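Local coordinates for protein phosphoribosylaminoimidazole carboxylase (Bombyx mori, PDB 4JA0) that probably catalyses two consecutive steps of purine biosynthesis, carboxylating aminoimidazole ribonucleotide and joining the product to aspartate to give SAICAR, at residues 105-111 with 119-125; 98-104 with 128-134; 348-352 with 374-380; 267-273 with 294-300. Residues are numbered along the deposited sequence.

Contact 1 of 4, residues 105-111 with 119-125; sequences RLATGSF and PEGFRFT. With SO4 (sulfate ion), chain J.
A sulfate, probably from the crystallisation liquor, sits at the far end of this contact, held by a very short bond from S110 N to its O2 (2.4 Å) and by S110 OG to its O3 (2.8 Å). G109, at phi 71°, leaves room for it where a CB would collide with O2. Ahead of that, 105-107 run antiparallel to 122-124: F124 N donates to R105 O (2.6 Å), A107 N weakly to F122 O (2.8 Å), and G121 N to A107 O (2.9 Å). The 119-122 type II turn puts G121 at phi 98°. T108 OG1 reaches E120 OE1 (2.9 Å), which also pairs with K224. With F111 chi1 t and F124 chi1 m, the F124 edge meets the F111 face, centroids 5.1 Å apart. R105 NE and R123 NH2 lie 4.4 Å apart, like charges balanced by E180 and by D319 of a third subunit respectively. An anion held on the ATGS loop of a SAICAR synthetase domain is consistent with a pocket for a phosphate-bearing ligand.

Contact 2 of 4, residues 98-104 with 128-134; sequences PIEWVTR and KQETFFK. With SO4 (sulfate ion), chain J.
Backbone hydrogen bonds come first. Strands 100-104 and 128-132 run antiparallel, their axes 4.7 Å apart at closest and their directions at 157°. The hydrogen-bonded pairs are E100 with F132, V102 with E130 and R104 with K128. E100 N gives to F132 O at 2.8 Å and F132 N to E100 O at 3.1 Å; V102 N to E130 O and E130 N to V102 O are both 2.9 Å; R104 N to K128 O is 2.9 Å, while the return bond from K128 N to R104 O (3.0 Å) is weak. W101-T131 and T103-Q129 are the non-hydrogen-bonded pairs between them. On its other edge 100-104 bonds to strand 188-200, so it is an inner strand of the antiparallel sheet in the SAICAR synthetase domain.

Among charged groups, R104 (chi1 m, then t, t) makes a salt bridge through NE to E130 OE1 (2.9 Å), with NH2 also bonded to that oxygen (3.0 Å). Its NH1 reaches sulfate O2 at 3.3 Å. K128 NZ leads away to E146 of a second subunit.

Of the apolar contacts, T131 CG2 lies over the W101 six-membered ring, 3.7 Å from its centroid, a CH-pi contact. V102 CG2 meets F132 CD1 at 3.8 Å, and P98 CG meets F133 CE1 at 4.0 Å.

Contact 3 of 4, residues 348-352 with 374-380; sequences VINCP and CATVIYP
Three straight backbone hydrogen bonds join the segments in parallel register: N350 N to A375 O at 2.8 Å, V377 N to N350 O at 2.9 Å, and A375 N to V348 O at 3.1 Å. I349 therefore lies beside A375 (CA-CA 5.0 Å) and N350 beside T376, with I349 and A375 on one face and N350 and T376 on the other. I349 CA also approaches A375 O at 3.4 Å.

The two strands close the beta-alpha-beta unit 348-350, 358-361, 375-376, at one edge, within this chain, of the five-stranded parallel sheet of the AIR carboxylase domain, a flavodoxin-like alpha/beta fold with strand order 2-1-3-4-5. Strand 348-350 bonds on its other side to F326 and A328, while T376 makes backbone hydrogen bonds to a third subunit.

Packing follows outward. I349 CG2 meets V377 CB at 4.1 Å, beneath M386 and A383 of helix 380-391, and V348 CG1 touches C374 SG at 3.7 Å. Beyond the strands C351 SG lies 4.1 Å from V377 CG1 and 3.8 Å from P380 CA. There Y379 takes the N-cap position, before the helix starting at P380, and its ring has a cation-pi contact with R332 of a fourth subunit.

Contact 4 of 4, residues 267-273 with 294-300; sequences HKVVVFM and LDVDLRV
The R299 stem fills the hollow beside V270 and F272 on one face: V270 CG1 lies 3.8 Å from R299 CG and F272 CD1 3.6 Å from R299 CB, while the arginine head turns to D417 of a fifth subunit. Strands 267-273 and 296-300 run parallel, 22° between directions, axes 4.7 Å apart at closest, with V269 opposite V296. On the other face V271 sits between V296 and L298, its CG2 4.2 Å from V296 CG1 and its CB 3.8 Å from L298 CD2. M273 (chi1 p) folds its CG onto V300 CG2 (3.6 Å), and V269 CG2 meets L294 CD1 (3.9 Å). These strands form the first beta-alpha-beta unit of the flavodoxin-like AIR carboxylase domain, joined by helix 279-291. K268 NZ makes a long salt bridge to D297 OD2 (3.7 Å), which also bonds Y317. Backbone bonds run from V269 N to D295 O, V271 N to D297 O, R299 N to V271 O and M273 N to R299 O, each 2.8 Å, and from D297 N to V269 O (2.9 Å).

How the contacts relate
Along the chain contact 2 opens first and spans contact 1, which lies within its intervening segment; contact 4 then precedes contact 3. Contacts 1 and 2 are 15 Å apart between centres, share strand 123-132 and one sulfate, and touch where F111 packs on R104, K128 and E130. Contacts 3 and 4 are about 14 Å apart between centres in the parallel sheet of the AIR carboxylase domain, and their strands 296-300 and 375-376 are its outermost in this chain. The pairs stand about 42 to 44 Å apart between centres, in the SAICAR synthetase and AIR carboxylase domains, which fits a bifunctional chain carrying two separate domains, while contacts 1 and 3 both touch a third subunit.

Contact 1 of 4, residues 105-111 with 119-125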
# COMPACT_ATOMS: atom_id res chain seq x y z
N ARG A 105 -3.38 -19.25 47.74
CA ARG A 105 -4.39 -19.33 46.69
C ARG A 105 -5.77 -19.25 47.34
O ARG A 105 -6.70 -18.68 46.78
CB ARG A 105 -4.22 -20.63 45.88
CG ARG A 105 -5.35 -20.95 44.90
CD ARG A 105 -5.48 -19.91 43.80
NE ARG A 105 -4.48 -20.08 42.75
CZ ARG A 105 -4.30 -19.21 41.76
NH1 ARG A 105 -5.04 -18.12 41.69
NH2 ARG A 105 -3.36 -19.44 40.83
N LEU A 106 -5.86 -19.78 48.56
CA LEU A 106 -7.10 -19.83 49.32
C LEU A 106 -6.91 -19.10 50.62
O LEU A 106 -5.78 -18.94 51.06
CB LEU A 106 -7.44 -21.28 49.67
CG LEU A 106 -7.92 -22.25 48.62
CD1 LEU A 106 -8.15 -23.57 49.26
CD2 LEU A 106 -9.22 -21.74 48.06
N ALA A 107 -8.01 -18.69 51.24
CA ALA A 107 -7.93 -18.15 52.60
C ALA A 107 -7.98 -19.29 53.63
O ALA A 107 -8.95 -20.06 53.71
CB ALA A 107 -9.06 -17.16 52.84
N THR A 108 -6.90 -19.41 54.41
CA THR A 108 -6.87 -20.37 55.50
C THR A 108 -5.76 -19.98 56.45
O THR A 108 -5.01 -19.04 56.15
CB THR A 108 -6.62 -21.81 55.00
OG1 THR A 108 -6.98 -22.75 56.02
CG2 THR A 108 -5.14 -21.98 54.64
N GLY A 109 -5.66 -20.68 57.57
CA GLY A 109 -4.58 -20.44 58.52
C GLY A 109 -4.70 -19.14 59.29
O GLY A 109 -5.79 -18.68 59.65
N SER A 110 -3.55 -18.53 59.53
CA SER A 110 -3.51 -17.30 60.31
C SER A 110 -4.15 -16.13 59.57
O SER A 110 -4.50 -15.12 60.20
CB SER A 110 -2.06 -16.96 60.67
OG SER A 110 -1.48 -16.11 59.69
N PHE A 111 -4.32 -16.25 58.25
CA PHE A 111 -4.90 -15.17 57.43
C PHE A 111 -6.33 -14.88 57.86
O PHE A 111 -6.76 -13.72 57.85
CB PHE A 111 -4.87 -15.53 55.94
CG PHE A 111 -5.35 -14.42 55.04
CD1 PHE A 111 -4.44 -13.60 54.39
CD2 PHE A 111 -6.71 -14.22 54.81
CE1 PHE A 111 -4.88 -12.59 53.53
CE2 PHE A 111 -7.16 -13.21 53.97
CZ PHE A 111 -6.24 -12.39 53.33
N PRO A 119 -14.22 -15.84 54.58
CA PRO A 119 -14.38 -17.26 54.90
C PRO A 119 -13.26 -18.15 54.39
O PRO A 119 -12.60 -17.82 53.39
CB PRO A 119 -15.69 -17.63 54.20
CG PRO A 119 -15.77 -16.71 53.05
CD PRO A 119 -15.14 -15.41 53.51
N GLU A 120 -13.02 -19.25 55.09
CA GLU A 120 -12.02 -20.23 54.67
C GLU A 120 -12.37 -20.71 53.28
O GLU A 120 -13.54 -21.00 53.00
CB GLU A 120 -11.95 -21.41 55.64
CG GLU A 120 -10.78 -22.37 55.32
CD GLU A 120 -10.62 -23.50 56.34
OE1 GLU A 120 -9.55 -23.55 56.98
OE2 GLU A 120 -11.56 -24.32 56.48
N GLY A 121 -11.38 -20.76 52.39
CA GLY A 121 -11.57 -21.23 51.03
C GLY A 121 -11.78 -20.11 50.02
O GLY A 121 -11.86 -20.39 48.83
N PHE A 122 -11.82 -18.86 50.49
CA PHE A 122 -11.91 -17.70 49.60
C PHE A 122 -10.71 -17.64 48.69
O PHE A 122 -9.57 -17.59 49.17
CB PHE A 122 -12.01 -16.40 50.40
CG PHE A 122 -11.99 -15.16 49.54
CD1 PHE A 122 -13.18 -14.55 49.16
CD2 PHE A 122 -10.80 -14.59 49.13
CE1 PHE A 122 -13.18 -13.39 48.38
CE2 PHE A 122 -10.79 -13.44 48.35
CZ PHE A 122 -11.99 -12.84 47.98
N ARG A 123 -10.96 -17.58 47.38
CA ARG A 123 -9.90 -17.77 46.39
C ARG A 123 -9.20 -16.47 45.98
O ARG A 123 -9.82 -15.46 45.68
CB ARG A 123 -10.44 -18.53 45.17
CG ARG A 123 -10.92 -19.93 45.51
CD ARG A 123 -11.13 -20.78 44.28
NE ARG A 123 -9.85 -21.21 43.73
CZ ARG A 123 -9.18 -22.29 44.13
NH1 ARG A 123 -9.67 -23.06 45.09
NH2 ARG A 123 -8.02 -22.59 43.57
N PHE A 124 -7.87 -16.53 45.96
CA PHE A 124 -7.07 -15.37 45.65
C PHE A 124 -6.61 -15.41 44.22
O PHE A 124 -5.77 -16.22 43.82
CB PHE A 124 -5.87 -15.28 46.58
CG PHE A 124 -6.25 -15.01 47.99
CD1 PHE A 124 -5.84 -15.86 49.00
CD2 PHE A 124 -7.00 -13.89 48.30
CE1 PHE A 124 -6.17 -15.59 50.32
CE2 PHE A 124 -7.35 -13.62 49.62
CZ PHE A 124 -6.94 -14.47 50.63
N THR A 125 -7.17 -14.49 43.45
CA THR A 125 -6.85 -14.43 42.06
C THR A 125 -6.44 -13.01 41.67
O THR A 125 -7.28 -12.12 41.59
CB THR A 125 -8.05 -14.86 41.21
OG1 THR A 125 -8.35 -16.25 41.41
CG2 THR A 125 -7.66 -14.71 39.87
S SO4 J . -0.35 -18.86 58.18
O1 SO4 J . -0.35 -19.67 59.40
O2 SO4 J . -1.74 -18.53 57.91
O3 SO4 J . 0.44 -17.64 58.38
O4 SO4 J . 0.19 -19.60 57.04

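Contact 2 of 4, residues 98-104 with 128-134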
# COMPACT_ATOMS: atom_id res chain seq x y z
N PRO A 98 16.06 -11.36 55.65
CA PRO A 98 15.23 -11.83 56.76
C PRO A 98 13.74 -11.60 56.54
O PRO A 98 13.07 -11.03 57.41
CB PRO A 98 15.72 -10.97 57.93
CG PRO A 98 16.19 -9.71 57.31
CD PRO A 98 16.76 -10.11 55.97
N ILE A 99 13.23 -12.00 55.39
CA ILE A 99 11.80 -11.94 55.10
C ILE A 99 11.31 -13.32 54.73
O ILE A 99 11.95 -14.02 53.94
CB ILE A 99 11.48 -11.02 53.91
CG1 ILE A 99 12.11 -9.65 54.12
CG2 ILE A 99 9.97 -10.93 53.68
CD1 ILE A 99 11.51 -8.88 55.28
N GLU A 100 10.19 -13.73 55.30
CA GLU A 100 9.48 -14.88 54.78
C GLU A 100 8.47 -14.43 53.72
O GLU A 100 7.58 -13.62 53.99
CB GLU A 100 8.79 -15.64 55.91
CG GLU A 100 9.76 -16.36 56.83
CD GLU A 100 9.07 -17.01 58.01
OE1 GLU A 100 7.82 -16.90 58.09
OE2 GLU A 100 9.77 -17.63 58.84
N TRP A 101 8.63 -14.94 52.50
CA TRP A 101 7.74 -14.61 51.40
C TRP A 101 6.64 -15.66 51.26
O TRP A 101 6.91 -16.82 50.93
CB TRP A 101 8.53 -14.45 50.10
CG TRP A 101 9.61 -13.43 50.21
CD1 TRP A 101 10.83 -13.59 50.81
CD2 TRP A 101 9.55 -12.06 49.76
NE1 TRP A 101 11.54 -12.41 50.74
CE2 TRP A 101 10.78 -11.46 50.10
CE3 TRP A 101 8.59 -11.31 49.09
CZ2 TRP A 101 11.07 -10.12 49.79
CZ3 TRP A 101 8.88 -9.98 48.80
CH2 TRP A 101 10.11 -9.40 49.14
N VAL A 102 5.40 -15.26 51.54
CA VAL A 102 4.28 -16.19 51.64
C VAL A 102 3.28 -15.97 50.50
O VAL A 102 2.99 -14.84 50.14
CB VAL A 102 3.54 -16.05 53.01
CG1 VAL A 102 2.31 -16.90 53.03
CG2 VAL A 102 4.45 -16.42 54.13
N THR A 103 2.81 -17.06 49.90
CA THR A 103 1.80 -16.98 48.83
C THR A 103 0.60 -17.85 49.18
O THR A 103 0.79 -18.97 49.65
CB THR A 103 2.34 -17.45 47.44
OG1 THR A 103 3.60 -16.83 47.19
CG2 THR A 103 1.42 -17.02 46.35
N ARG A 104 -0.60 -17.35 48.93
CA ARG A 104 -1.83 -18.08 49.19
C ARG A 104 -2.72 -18.13 47.96
O ARG A 104 -2.84 -17.14 47.26
CB ARG A 104 -2.64 -17.40 50.28
CG ARG A 104 -1.82 -16.98 51.46
CD ARG A 104 -2.67 -16.25 52.45
NE ARG A 104 -1.84 -15.63 53.48
CZ ARG A 104 -1.44 -16.26 54.58
NH1 ARG A 104 -1.79 -17.53 54.80
NH2 ARG A 104 -0.69 -15.62 55.46
N LYS A 128 -2.49 -14.27 46.46
CA LYS A 128 -2.13 -13.28 47.46
C LYS A 128 -0.68 -13.50 47.84
O LYS A 128 -0.25 -14.65 48.03
CB LYS A 128 -2.99 -13.48 48.70
CG LYS A 128 -3.02 -12.32 49.69
CD LYS A 128 -4.08 -11.32 49.33
CE LYS A 128 -4.07 -10.15 50.29
NZ LYS A 128 -5.14 -9.19 49.93
N GLN A 129 0.08 -12.42 47.95
CA GLN A 129 1.46 -12.56 48.37
C GLN A 129 1.79 -11.56 49.49
O GLN A 129 1.57 -10.36 49.34
CB GLN A 129 2.41 -12.53 47.15
CG GLN A 129 3.60 -11.60 47.16
CD GLN A 129 4.64 -11.89 48.23
OE1 GLN A 129 4.48 -12.76 49.08
NE2 GLN A 129 5.71 -11.12 48.21
N GLU A 130 2.25 -12.09 50.62
CA GLU A 130 2.52 -11.31 51.83
C GLU A 130 3.93 -11.50 52.36
O GLU A 130 4.60 -12.49 52.07
CB GLU A 130 1.52 -11.68 52.93
CG GLU A 130 0.10 -11.44 52.49
CD GLU A 130 -0.94 -11.91 53.46
OE1 GLU A 130 -0.77 -13.00 54.06
OE2 GLU A 130 -1.95 -11.18 53.62
N THR A 131 4.38 -10.53 53.14
CA THR A 131 5.74 -10.58 53.65
C THR A 131 5.77 -10.51 55.16
O THR A 131 4.93 -9.88 55.80
CB THR A 131 6.62 -9.46 53.04
OG1 THR A 131 5.87 -8.25 52.91
CG2 THR A 131 7.02 -9.86 51.68
N PHE A 132 6.76 -11.21 55.72
CA PHE A 132 6.92 -11.29 57.15
C PHE A 132 8.37 -11.15 57.55
O PHE A 132 9.26 -11.71 56.92
CB PHE A 132 6.36 -12.61 57.66
CG PHE A 132 4.88 -12.72 57.48
CD1 PHE A 132 4.35 -13.32 56.35
CD2 PHE A 132 4.02 -12.20 58.42
CE1 PHE A 132 2.97 -13.41 56.17
CE2 PHE A 132 2.65 -12.29 58.24
CZ PHE A 132 2.12 -12.90 57.11
N PHE A 133 8.57 -10.39 58.62
CA PHE A 133 9.88 -10.13 59.18
C PHE A 133 10.16 -11.16 60.27
O PHE A 133 9.30 -11.97 60.60
CB PHE A 133 9.92 -8.72 59.75
CG PHE A 133 11.28 -8.31 60.21
CD1 PHE A 133 12.35 -8.30 59.31
CD2 PHE A 133 11.51 -7.95 61.52
CE1 PHE A 133 13.61 -7.93 59.72
CE2 PHE A 133 12.77 -7.59 61.94
CZ PHE A 133 13.83 -7.58 61.04
N LYS A 134 11.36 -11.13 60.83
CA LYS A 134 11.72 -11.98 61.97
C LYS A 134 11.17 -11.27 63.27
O LYS A 134 10.60 -10.19 63.13
CB LYS A 134 13.22 -12.22 61.90
CG LYS A 134 13.59 -12.78 60.51
CD LYS A 134 12.47 -13.69 59.94
CE LYS A 134 12.81 -14.28 58.57
NZ LYS A 134 13.93 -15.26 58.55
S SO4 J . -0.35 -18.86 58.18
O1 SO4 J . -0.35 -19.67 59.40
O2 SO4 J . -1.74 -18.53 57.91
O3 SO4 J . 0.44 -17.64 58.38
O4 SO4 J . 0.19 -19.60 57.04

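Contact 3 of 4, residues 348-352 with 374-380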
# COMPACT_ATOMS: atom_id res chain seq x y z
N VAL A 348 -1.41 -25.58 12.97
CA VAL A 348 -0.40 -25.21 12.00
C VAL A 348 -0.11 -23.73 12.12
O VAL A 348 -1.02 -22.91 12.00
CB VAL A 348 -0.86 -25.50 10.55
CG1 VAL A 348 0.11 -24.89 9.56
CG2 VAL A 348 -1.04 -27.00 10.30
N ILE A 349 1.15 -23.39 12.36
CA ILE A 349 1.57 -21.98 12.46
C ILE A 349 2.46 -21.59 11.30
O ILE A 349 3.43 -22.31 10.99
CB ILE A 349 2.32 -21.69 13.79
CG1 ILE A 349 1.53 -22.23 14.99
CG2 ILE A 349 2.57 -20.19 13.97
CD1 ILE A 349 2.33 -22.25 16.26
N ASN A 350 2.12 -20.47 10.67
CA ASN A 350 2.91 -19.89 9.57
C ASN A 350 3.95 -18.88 10.03
O ASN A 350 3.60 -17.82 10.56
CB ASN A 350 2.00 -19.18 8.60
CG ASN A 350 1.08 -20.10 7.90
OD1 ASN A 350 1.49 -21.17 7.47
ND2 ASN A 350 -0.17 -19.68 7.75
N CYS A 351 5.21 -19.16 9.73
CA CYS A 351 6.27 -18.22 10.02
C CYS A 351 7.10 -17.94 8.78
O CYS A 351 8.13 -18.56 8.54
CB CYS A 351 7.15 -18.74 11.18
SG CYS A 351 8.37 -17.54 11.79
N PRO A 352 6.64 -17.00 7.96
CA PRO A 352 7.42 -16.65 6.77
C PRO A 352 8.77 -16.11 7.19
O PRO A 352 8.88 -15.52 8.27
CB PRO A 352 6.59 -15.55 6.12
CG PRO A 352 5.21 -15.76 6.66
CD PRO A 352 5.39 -16.24 8.05
N CYS A 374 -5.24 -22.34 10.03
CA CYS A 374 -3.88 -21.85 9.97
C CYS A 374 -3.75 -20.48 10.68
O CYS A 374 -4.58 -19.58 10.47
CB CYS A 374 -3.48 -21.75 8.50
SG CYS A 374 -1.73 -21.91 8.27
N ALA A 375 -2.78 -20.35 11.58
CA ALA A 375 -2.51 -19.06 12.27
C ALA A 375 -1.16 -18.51 11.80
O ALA A 375 -0.26 -19.27 11.42
CB ALA A 375 -2.51 -19.21 13.81
N THR A 376 -0.99 -17.19 11.87
CA THR A 376 0.19 -16.55 11.31
C THR A 376 0.95 -15.71 12.35
O THR A 376 0.36 -15.00 13.22
CB THR A 376 -0.18 -15.71 10.08
OG1 THR A 376 -0.77 -16.55 9.07
CG2 THR A 376 1.05 -15.02 9.49
N VAL A 377 2.26 -15.83 12.27
CA VAL A 377 3.22 -15.20 13.17
C VAL A 377 4.32 -14.65 12.25
O VAL A 377 4.48 -15.13 11.12
CB VAL A 377 3.74 -16.27 14.15
CG1 VAL A 377 5.26 -16.30 14.19
CG2 VAL A 377 3.16 -16.10 15.54
N ILE A 378 5.07 -13.64 12.69
CA ILE A 378 5.99 -12.96 11.78
C ILE A 378 7.50 -13.05 12.15
O ILE A 378 8.38 -12.81 11.30
CB ILE A 378 5.52 -11.52 11.57
CG1 ILE A 378 4.87 -11.38 10.20
CG2 ILE A 378 6.63 -10.48 11.76
CD1 ILE A 378 4.48 -9.93 9.94
N TYR A 379 7.78 -13.40 13.40
CA TYR A 379 9.16 -13.57 13.87
C TYR A 379 9.42 -15.00 14.34
O TYR A 379 8.53 -15.64 14.90
CB TYR A 379 9.46 -12.58 15.00
CG TYR A 379 9.08 -11.17 14.67
CD1 TYR A 379 9.88 -10.41 13.82
CD2 TYR A 379 7.93 -10.59 15.19
CE1 TYR A 379 9.54 -9.11 13.49
CE2 TYR A 379 7.58 -9.29 14.87
CZ TYR A 379 8.39 -8.55 14.02
OH TYR A 379 8.06 -7.26 13.68
N PRO A 380 10.64 -15.50 14.09
CA PRO A 380 10.98 -16.88 14.46
C PRO A 380 10.86 -17.16 15.95
O PRO A 380 10.32 -18.21 16.32
CB PRO A 380 12.45 -17.01 14.01
CG PRO A 380 12.94 -15.63 13.87
CD PRO A 380 11.76 -14.82 13.43

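Contact 4 of 4, residues 267-273 with 294-300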
# COMPACT_ATOMS: atom_id res chain seq x y z
N HIS A 267 6.04 -34.94 22.86
CA HIS A 267 5.56 -33.99 21.88
C HIS A 267 6.59 -33.75 20.82
O HIS A 267 7.77 -34.03 20.99
CB HIS A 267 5.15 -32.67 22.54
CG HIS A 267 6.18 -32.13 23.48
ND1 HIS A 267 7.41 -31.66 23.07
CD2 HIS A 267 6.17 -32.03 24.84
CE1 HIS A 267 8.10 -31.27 24.13
NE2 HIS A 267 7.37 -31.48 25.21
N LYS A 268 6.11 -33.28 19.68
CA LYS A 268 7.00 -32.94 18.59
C LYS A 268 6.49 -31.67 17.94
O LYS A 268 5.28 -31.52 17.69
CB LYS A 268 7.09 -34.10 17.58
CG LYS A 268 8.00 -33.82 16.40
CD LYS A 268 9.47 -33.92 16.78
CE LYS A 268 9.83 -35.36 17.15
NZ LYS A 268 11.30 -35.54 17.39
N VAL A 269 7.42 -30.75 17.71
CA VAL A 269 7.20 -29.57 16.89
C VAL A 269 7.94 -29.84 15.59
O VAL A 269 9.14 -30.13 15.58
CB VAL A 269 7.77 -28.29 17.57
CG1 VAL A 269 7.87 -27.16 16.59
CG2 VAL A 269 6.92 -27.89 18.74
N VAL A 270 7.20 -29.83 14.48
CA VAL A 270 7.82 -30.05 13.18
C VAL A 270 7.77 -28.77 12.36
O VAL A 270 6.70 -28.19 12.16
CB VAL A 270 7.12 -31.19 12.41
CG1 VAL A 270 7.89 -31.51 11.15
CG2 VAL A 270 7.02 -32.43 13.28
N VAL A 271 8.94 -28.32 11.89
CA VAL A 271 8.99 -27.16 11.01
C VAL A 271 9.18 -27.61 9.57
O VAL A 271 10.21 -28.17 9.23
CB VAL A 271 10.13 -26.22 11.40
CG1 VAL A 271 10.03 -24.94 10.60
CG2 VAL A 271 10.06 -25.90 12.88
N PHE A 272 8.19 -27.37 8.71
CA PHE A 272 8.37 -27.65 7.28
C PHE A 272 8.83 -26.38 6.58
O PHE A 272 8.12 -25.37 6.64
CB PHE A 272 7.05 -28.07 6.62
CG PHE A 272 6.61 -29.47 6.94
CD1 PHE A 272 7.46 -30.37 7.55
CD2 PHE A 272 5.33 -29.88 6.61
CE1 PHE A 272 7.04 -31.66 7.84
CE2 PHE A 272 4.90 -31.16 6.90
CZ PHE A 272 5.75 -32.05 7.51
N MET A 273 9.99 -26.42 5.93
CA MET A 273 10.38 -25.31 5.07
C MET A 273 10.24 -25.74 3.60
O MET A 273 10.61 -26.86 3.24
CB MET A 273 11.80 -24.85 5.38
CG MET A 273 12.78 -25.95 5.21
SD MET A 273 14.27 -25.85 6.20
CE MET A 273 15.18 -24.74 5.18
N LEU A 294 11.48 -27.83 23.91
CA LEU A 294 10.70 -28.56 22.91
C LEU A 294 11.55 -29.51 22.06
O LEU A 294 12.76 -29.30 21.89
CB LEU A 294 9.95 -27.57 22.01
CG LEU A 294 8.96 -26.63 22.70
CD1 LEU A 294 8.32 -25.70 21.69
CD2 LEU A 294 7.88 -27.41 23.44
N ASP A 295 10.93 -30.57 21.53
CA ASP A 295 11.59 -31.46 20.60
C ASP A 295 11.20 -31.05 19.20
O ASP A 295 10.02 -31.13 18.81
CB ASP A 295 11.17 -32.91 20.82
CG ASP A 295 11.29 -33.31 22.25
OD1 ASP A 295 12.00 -32.60 22.99
OD2 ASP A 295 10.65 -34.31 22.63
N VAL A 296 12.20 -30.64 18.43
CA VAL A 296 11.98 -30.00 17.16
C VAL A 296 12.63 -30.78 16.04
O VAL A 296 13.82 -31.09 16.11
CB VAL A 296 12.58 -28.60 17.19
CG1 VAL A 296 12.20 -27.81 15.93
CG2 VAL A 296 12.14 -27.91 18.43
N ASP A 297 11.85 -31.03 14.99
CA ASP A 297 12.37 -31.58 13.74
C ASP A 297 12.28 -30.53 12.65
O ASP A 297 11.25 -29.87 12.49
CB ASP A 297 11.59 -32.81 13.30
CG ASP A 297 12.19 -34.09 13.78
OD1 ASP A 297 13.38 -34.05 14.18
OD2 ASP A 297 11.50 -35.12 13.71
N LEU A 298 13.37 -30.39 11.90
CA LEU A 298 13.38 -29.53 10.72
C LEU A 298 13.22 -30.39 9.47
O LEU A 298 14.00 -31.30 9.24
CB LEU A 298 14.69 -28.75 10.65
CG LEU A 298 14.99 -27.77 11.79
CD1 LEU A 298 16.28 -26.99 11.51
CD2 LEU A 298 13.82 -26.82 12.00
N ARG A 299 12.21 -30.10 8.66
CA ARG A 299 12.01 -30.86 7.45
C ARG A 299 11.90 -29.95 6.22
O ARG A 299 11.43 -28.83 6.31
CB ARG A 299 10.76 -31.75 7.56
CG ARG A 299 10.70 -32.58 8.82
CD ARG A 299 11.83 -33.58 8.85
NE ARG A 299 11.84 -34.36 7.62
CZ ARG A 299 11.22 -35.52 7.47
NH1 ARG A 299 10.52 -36.04 8.48
NH2 ARG A 299 11.27 -36.16 6.31
N VAL A 300 12.35 -30.45 5.08
CA VAL A 300 12.24 -29.70 3.85
C VAL A 300 11.24 -30.40 2.94
O VAL A 300 11.38 -31.58 2.68
CB VAL A 300 13.62 -29.57 3.15
CG1 VAL A 300 13.50 -28.80 1.83
CG2 VAL A 300 14.61 -28.89 4.07